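Local coordinates for protein O-methyltransferase (Saccharopolyspora spinosa, PDB 4CE0) that probably transfers a methyl group from S-adenosyl-L-methionine to the 4'-hydroxyl of the rhamnose of spinosyn, with a magnesium ion at its active site, at residues 50-64 and 83-95. Sequence-based numbering, arbitrary orientation.
Sequences VAHTMIGLERLDNLQ and GVWRGGACIFMRA. With SAH (S-adenosyl-L-homocysteine), chain B.
R86 reaches across to the loop 50-55. Its NH1 donates to A51 O at 3.0 Å. The bond is fairly straight (163° at the hydrogen), and the acceptor lies close to the guanidinium plane. Between the two segments there is also a weak backbone bond, G88 N to H52 O. T53 CB packs 3.9 Å from G88 CA, so the two backbones come close together here. R86 NH2 adds a weak bond to T49 O.

M54 and W85 form a CH-pi and Met-aromatic contact. M54 CE sits over one face of the indole, 3.8 Å from the centroid of the six-membered ring. A bend at chi3 (69°) turns the methyl onto the ring. R86 CG covers the opposite face of the indole, so the ring is sandwiched.

Both segments line the cosubstrate pocket. T53 OG1 donates to OXT of S-adenosyl-L-homocysteine at 2.6 Å and accepts from I55 N, a capping bond in the turn that leads into the helix. W85 N bonds weakly to the ribose O3'. A89 CB packs near the same OXT.

Farther along, the contact is apolar. L63 CD2 lies 3.8 Å from M93 CG and also touches A89. F92 meets helix 56-73, where L60 CD2 lies 3.9 Å from its CG. Q64 OE1 comes to the ring edge at CZ and is hydrogen-bonded to K13; Q64 NE2 bonds to E68.

The two helix segments run in the same general direction, crossing at -37°, with a closest axis approach of 10.4 Å. Helix 88-100 follows strand 78-82 in the Rossmann-like methyltransferase core, and M93 rests on that strand. Helix 6-16 packs against F92, helix 143-152 borders H52, and Y21 of the second subunit meets the H52 ring.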
loop_
_atom_site.group_PDB
_atom_site.type_symbol
_atom_site.label_atom_id
_atom_site.label_comp_id
_atom_site.label_asym_id
_atom_site.label_seq_id
_atom_site.Cartn_x
_atom_site.Cartn_y
_atom_site.Cartn_z
ATOM N N VAL A 50 12.310 -8.946 -0.565
ATOM C CA VAL A 50 12.158 -7.503 -0.411
ATOM C C VAL A 50 11.173 -7.060 0.696
ATOM O O VAL A 50 11.340 -5.972 1.201
ATOM C CB VAL A 50 11.887 -6.776 -1.754
ATOM C CG1 VAL A 50 13.098 -6.922 -2.673
ATOM C CG2 VAL A 50 10.650 -7.290 -2.425
ATOM N N ALA A 51 10.189 -7.878 1.079
ATOM C CA ALA A 51 9.169 -7.444 2.077
ATOM C C ALA A 51 9.779 -6.882 3.367
ATOM O O ALA A 51 10.844 -7.313 3.784
ATOM C CB ALA A 51 8.236 -8.583 2.439
ATOM N N HIS A 52 9.071 -5.953 4.005
ATOM C CA HIS A 52 9.585 -5.254 5.181
ATOM C C HIS A 52 9.296 -5.974 6.485
ATOM O O HIS A 52 9.842 -5.626 7.543
ATOM C CB HIS A 52 9.049 -3.836 5.224
ATOM C CG HIS A 52 9.654 -2.945 4.186
ATOM N ND1 HIS A 52 8.960 -1.911 3.583
ATOM C CD2 HIS A 52 10.880 -2.950 3.611
ATOM C CE1 HIS A 52 9.743 -1.308 2.711
ATOM N NE2 HIS A 52 10.915 -1.932 2.698
ATOM N N THR A 53 8.450 -6.983 6.407
ATOM C CA THR A 53 8.282 -7.909 7.519
ATOM C C THR A 53 8.222 -9.336 7.021
ATOM O O THR A 53 7.775 -9.588 5.902
ATOM C CB THR A 53 6.991 -7.622 8.343
ATOM O OG1 THR A 53 6.984 -8.461 9.497
ATOM C CG2 THR A 53 5.728 -7.892 7.533
ATOM N N MET A 54 8.660 -10.257 7.886
ATOM C CA MET A 54 8.658 -11.669 7.604
ATOM C C MET A 54 7.506 -12.379 8.335
ATOM O O MET A 54 7.283 -13.584 8.144
ATOM C CB MET A 54 10.029 -12.279 7.953
ATOM C CG MET A 54 10.304 -12.475 9.442
ATOM S SD MET A 54 11.846 -13.365 9.759
ATOM C CE MET A 54 13.116 -12.207 9.246
ATOM N N ILE A 55 6.726 -11.641 9.134
ATOM C CA ILE A 55 5.744 -12.322 9.982
ATOM C C ILE A 55 4.444 -12.784 9.332
ATOM O O ILE A 55 3.699 -13.528 9.965
ATOM C CB ILE A 55 5.413 -11.520 11.290
ATOM C CG1 ILE A 55 4.537 -10.318 10.989
ATOM C CG2 ILE A 55 6.689 -11.157 11.995
ATOM C CD1 ILE A 55 4.029 -9.554 12.236
ATOM N N GLY A 56 4.145 -12.337 8.108
ATOM C CA GLY A 56 2.959 -12.771 7.402
ATOM C C GLY A 56 1.700 -12.045 7.851
ATOM O O GLY A 56 1.726 -11.329 8.857
ATOM N N LEU A 57 0.601 -12.270 7.119
ATOM C CA LEU A 57 -0.639 -11.542 7.312
ATOM C C LEU A 57 -1.373 -11.927 8.593
ATOM O O LEU A 57 -2.047 -11.095 9.204
ATOM C CB LEU A 57 -1.574 -11.775 6.117
ATOM C CG LEU A 57 -1.245 -11.238 4.712
ATOM C CD1 LEU A 57 -2.373 -11.614 3.700
ATOM C CD2 LEU A 57 -1.017 -9.730 4.699
ATOM N N GLU A 58 -1.309 -13.202 8.963
ATOM C CA GLU A 58 -2.014 -13.699 10.150
ATOM C C GLU A 58 -1.431 -13.064 11.409
ATOM O O GLU A 58 -2.152 -12.646 12.333
ATOM C CB GLU A 58 -1.917 -15.227 10.255
ATOM C CG GLU A 58 -3.157 -15.926 9.765
ATOM C CD GLU A 58 -2.971 -17.435 9.564
ATOM O OE1 GLU A 58 -1.829 -17.891 9.297
ATOM O OE2 GLU A 58 -3.983 -18.162 9.654
ATOM N N ARG A 59 -0.120 -12.970 11.453
ATOM C CA ARG A 59 0.491 -12.346 12.635
ATOM C C ARG A 59 0.361 -10.800 12.624
ATOM O O ARG A 59 0.291 -10.161 13.667
ATOM C CB ARG A 59 1.913 -12.859 12.818
ATOM C CG ARG A 59 1.939 -14.402 12.924
ATOM C CD ARG A 59 3.010 -14.923 13.843
ATOM N NE ARG A 59 4.371 -14.724 13.349
ATOM C CZ ARG A 59 4.975 -15.515 12.470
ATOM N NH1 ARG A 59 4.335 -16.547 11.927
ATOM N NH2 ARG A 59 6.218 -15.274 12.128
ATOM N N LEU A 60 0.281 -10.200 11.447
ATOM C CA LEU A 60 0.035 -8.760 11.376
ATOM C C LEU A 60 -1.407 -8.500 11.818
ATOM O O LEU A 60 -1.687 -7.469 12.453
ATOM C CB LEU A 60 0.268 -8.225 9.958
ATOM C CG LEU A 60 1.678 -7.850 9.532
ATOM C CD1 LEU A 60 1.645 -7.560 8.053
ATOM C CD2 LEU A 60 2.233 -6.660 10.316
ATOM N N ASP A 61 -2.322 -9.439 11.529
ATOM C CA ASP A 61 -3.713 -9.279 11.975
ATOM C C ASP A 61 -3.771 -9.378 13.492
ATOM O O ASP A 61 -4.555 -8.699 14.169
ATOM C CB ASP A 61 -4.654 -10.346 11.407
ATOM C CG ASP A 61 -4.883 -10.218 9.902
ATOM O OD1 ASP A 61 -4.579 -9.170 9.299
ATOM O OD2 ASP A 61 -5.393 -11.199 9.315
ATOM N N ASN A 62 -2.983 -10.272 14.050
ATOM C CA ASN A 62 -2.947 -10.361 15.505
ATOM C C ASN A 62 -2.435 -9.049 16.082
ATOM O O ASN A 62 -2.962 -8.505 17.089
ATOM C CB ASN A 62 -2.078 -11.542 15.944
ATOM C CG ASN A 62 -1.697 -11.466 17.415
ATOM O OD1 ASN A 62 -0.617 -10.979 17.761
ATOM N ND2 ASN A 62 -2.596 -11.897 18.278
ATOM N N LEU A 63 -1.412 -8.496 15.440
ATOM C CA LEU A 63 -0.798 -7.264 15.967
ATOM C C LEU A 63 -1.833 -6.142 15.949
ATOM O O LEU A 63 -1.963 -5.378 16.904
ATOM C CB LEU A 63 0.438 -6.913 15.153
ATOM C CG LEU A 63 1.308 -5.737 15.603
ATOM C CD1 LEU A 63 1.585 -5.783 17.065
ATOM C CD2 LEU A 63 2.643 -5.751 14.831
ATOM N N GLN A 64 -2.628 -6.090 14.890
ATOM C CA GLN A 64 -3.662 -5.064 14.765
ATOM C C GLN A 64 -4.739 -5.242 15.860
ATOM O O GLN A 64 -5.188 -4.267 16.434
ATOM C CB GLN A 64 -4.334 -5.140 13.401
ATOM C CG GLN A 64 -5.441 -4.065 13.217
ATOM C CD GLN A 64 -5.964 -3.994 11.795
ATOM O OE1 GLN A 64 -5.377 -4.565 10.881
ATOM N NE2 GLN A 64 -7.097 -3.306 11.609
ATOM N N GLY A 83 13.361 -6.998 18.222
ATOM C CA GLY A 83 13.640 -7.782 17.025
ATOM C C GLY A 83 12.766 -7.284 15.877
ATOM O O GLY A 83 11.596 -7.684 15.767
ATOM N N VAL A 84 13.338 -6.411 15.044
ATOM C CA VAL A 84 12.582 -5.659 14.038
ATOM C C VAL A 84 12.955 -5.952 12.584
ATOM O O VAL A 84 12.142 -5.714 11.691
ATOM C CB VAL A 84 12.671 -4.132 14.311
ATOM C CG1 VAL A 84 12.498 -3.879 15.775
ATOM C CG2 VAL A 84 14.001 -3.493 13.785
ATOM N N TRP A 85 14.146 -6.515 12.355
ATOM C CA TRP A 85 14.628 -6.804 10.999
ATOM C C TRP A 85 14.460 -5.550 10.157
ATOM O O TRP A 85 15.045 -4.508 10.485
ATOM C CB TRP A 85 13.903 -8.003 10.399
ATOM C CG TRP A 85 14.471 -8.561 9.146
ATOM C CD1 TRP A 85 15.782 -8.852 8.907
ATOM C CD2 TRP A 85 13.745 -8.980 7.973
ATOM N NE1 TRP A 85 15.925 -9.387 7.645
ATOM C CE2 TRP A 85 14.697 -9.475 7.053
ATOM C CE3 TRP A 85 12.397 -8.963 7.608
ATOM C CZ2 TRP A 85 14.338 -9.943 5.784
ATOM C CZ3 TRP A 85 12.044 -9.416 6.335
ATOM C CH2 TRP A 85 13.016 -9.885 5.438
ATOM N N ARG A 86 13.653 -5.619 9.102
ATOM C CA ARG A 86 13.519 -4.478 8.205
ATOM C C ARG A 86 12.548 -3.417 8.720
ATOM O O ARG A 86 12.437 -2.329 8.135
ATOM C CB ARG A 86 13.136 -4.949 6.801
ATOM C CG ARG A 86 14.281 -5.631 6.067
ATOM C CD ARG A 86 13.826 -6.266 4.789
ATOM N NE ARG A 86 14.893 -7.048 4.168
ATOM C CZ ARG A 86 14.702 -7.994 3.252
ATOM N NH1 ARG A 86 13.480 -8.290 2.822
ATOM N NH2 ARG A 86 15.747 -8.649 2.770
ATOM N N GLY A 87 11.838 -3.744 9.798
ATOM C CA GLY A 87 11.040 -2.758 10.518
ATOM C C GLY A 87 9.557 -2.826 10.327
ATOM O O GLY A 87 8.805 -2.061 10.955
ATOM N N GLY A 88 9.134 -3.800 9.532
ATOM C CA GLY A 88 7.774 -3.884 9.040
ATOM C C GLY A 88 6.707 -3.925 10.118
ATOM O O GLY A 88 5.695 -3.220 10.044
ATOM N N ALA A 89 6.924 -4.757 11.120
ATOM C CA ALA A 89 5.961 -4.870 12.208
ATOM C C ALA A 89 5.855 -3.562 12.976
ATOM O O ALA A 89 4.780 -3.154 13.382
ATOM C CB ALA A 89 6.342 -5.999 13.133
ATOM N N CYS A 90 6.993 -2.917 13.204
ATOM C CA CYS A 90 7.001 -1.624 13.857
ATOM C C CYS A 90 6.371 -0.543 13.011
ATOM O O CYS A 90 5.667 0.334 13.530
ATOM C CB CYS A 90 8.436 -1.233 14.166
ATOM S SG CYS A 90 9.146 -2.194 15.530
ATOM N N ILE A 91 6.645 -0.567 11.716
ATOM C CA ILE A 91 5.937 0.345 10.796
ATOM C C ILE A 91 4.424 0.175 10.948
ATOM O O ILE A 91 3.675 1.164 11.053
ATOM C CB ILE A 91 6.367 0.127 9.348
ATOM C CG1 ILE A 91 7.819 0.570 9.173
ATOM C CG2 ILE A 91 5.525 0.942 8.365
ATOM C CD1 ILE A 91 8.459 0.037 7.940
ATOM N N PHE A 92 3.980 -1.076 10.997
ATOM C CA PHE A 92 2.565 -1.340 11.148
ATOM C C PHE A 92 1.986 -0.773 12.433
ATOM O O PHE A 92 0.962 -0.117 12.395
ATOM C CB PHE A 92 2.252 -2.831 11.068
ATOM C CG PHE A 92 0.797 -3.113 11.067
ATOM C CD1 PHE A 92 0.027 -2.801 9.938
ATOM C CD2 PHE A 92 0.176 -3.646 12.192
ATOM C CE1 PHE A 92 -1.328 -3.051 9.931
ATOM C CE2 PHE A 92 -1.177 -3.895 12.202
ATOM C CZ PHE A 92 -1.938 -3.605 11.054
ATOM N N MET A 93 2.661 -0.974 13.566
ATOM C CA MET A 93 2.142 -0.417 14.816
ATOM C C MET A 93 2.049 1.105 14.712
ATOM O O MET A 93 1.089 1.721 15.174
ATOM C CB MET A 93 3.027 -0.808 16.005
ATOM C CG MET A 93 3.093 -2.267 16.234
ATOM S SD MET A 93 3.855 -2.690 17.807
ATOM C CE MET A 93 5.544 -2.507 17.353
ATOM N N ARG A 94 3.042 1.712 14.104
ATOM C CA ARG A 94 3.017 3.173 13.947
ATOM C C ARG A 94 1.851 3.566 13.045
ATOM O O ARG A 94 1.198 4.604 13.240
ATOM C CB ARG A 94 4.330 3.685 13.379
ATOM C CG ARG A 94 4.341 5.203 12.985
ATOM C CD ARG A 94 4.212 6.153 14.149
ATOM N NE ARG A 94 3.956 7.547 13.741
ATOM C CZ ARG A 94 2.744 8.104 13.661
ATOM N NH1 ARG A 94 1.639 7.403 13.907
ATOM N NH2 ARG A 94 2.624 9.370 13.312
ATOM N N ALA A 95 1.556 2.710 12.078
ATOM C CA ALA A 95 0.472 3.033 11.130
ATOM C C ALA A 95 -0.895 2.892 11.810
ATOM O O ALA A 95 -1.818 3.649 11.514
ATOM C CB ALA A 95 0.562 2.173 9.908
HETATM N N SAH B . 10.256 -9.283 10.218
HETATM C CA SAH B . 10.531 -9.683 11.608
HETATM C CB SAH B . 11.956 -9.536 12.081
HETATM C CG SAH B . 12.558 -10.094 13.369
HETATM S SD SAH B . 14.060 -10.954 12.813
HETATM C C SAH B . 9.683 -8.677 12.275
HETATM O O SAH B . 9.902 -8.517 13.465
HETATM O OXT SAH B . 8.811 -8.151 11.344
HETATM C "C5'" SAH B . 15.058 -11.000 14.344
HETATM C "C4'" SAH B . 15.662 -9.646 14.747
HETATM O "O4'" SAH B . 16.084 -9.671 16.094
HETATM C "C3'" SAH B . 16.902 -9.238 13.946
HETATM O "O3'" SAH B . 16.633 -7.981 13.361
HETATM C "C2'" SAH B . 18.078 -9.187 14.930
HETATM O "O2'" SAH B . 19.106 -8.197 14.714
HETATM C "C1'" SAH B . 17.335 -9.006 16.257
HETATM N N9 SAH B . 17.987 -9.553 17.471
HETATM C C8 SAH B . 17.948 -10.871 17.876
HETATM N N7 SAH B . 18.593 -10.960 19.047
HETATM C C5 SAH B . 19.008 -9.730 19.421
HETATM C C6 SAH B . 19.716 -9.245 20.523
HETATM N N6 SAH B . 20.117 -10.060 21.498
HETATM N N1 SAH B . 20.015 -7.907 20.610
HETATM C C2 SAH B . 19.607 -7.017 19.638
HETATM N N3 SAH B . 18.937 -7.514 18.543
HETATM C C4 SAH B . 18.607 -8.832 18.446
#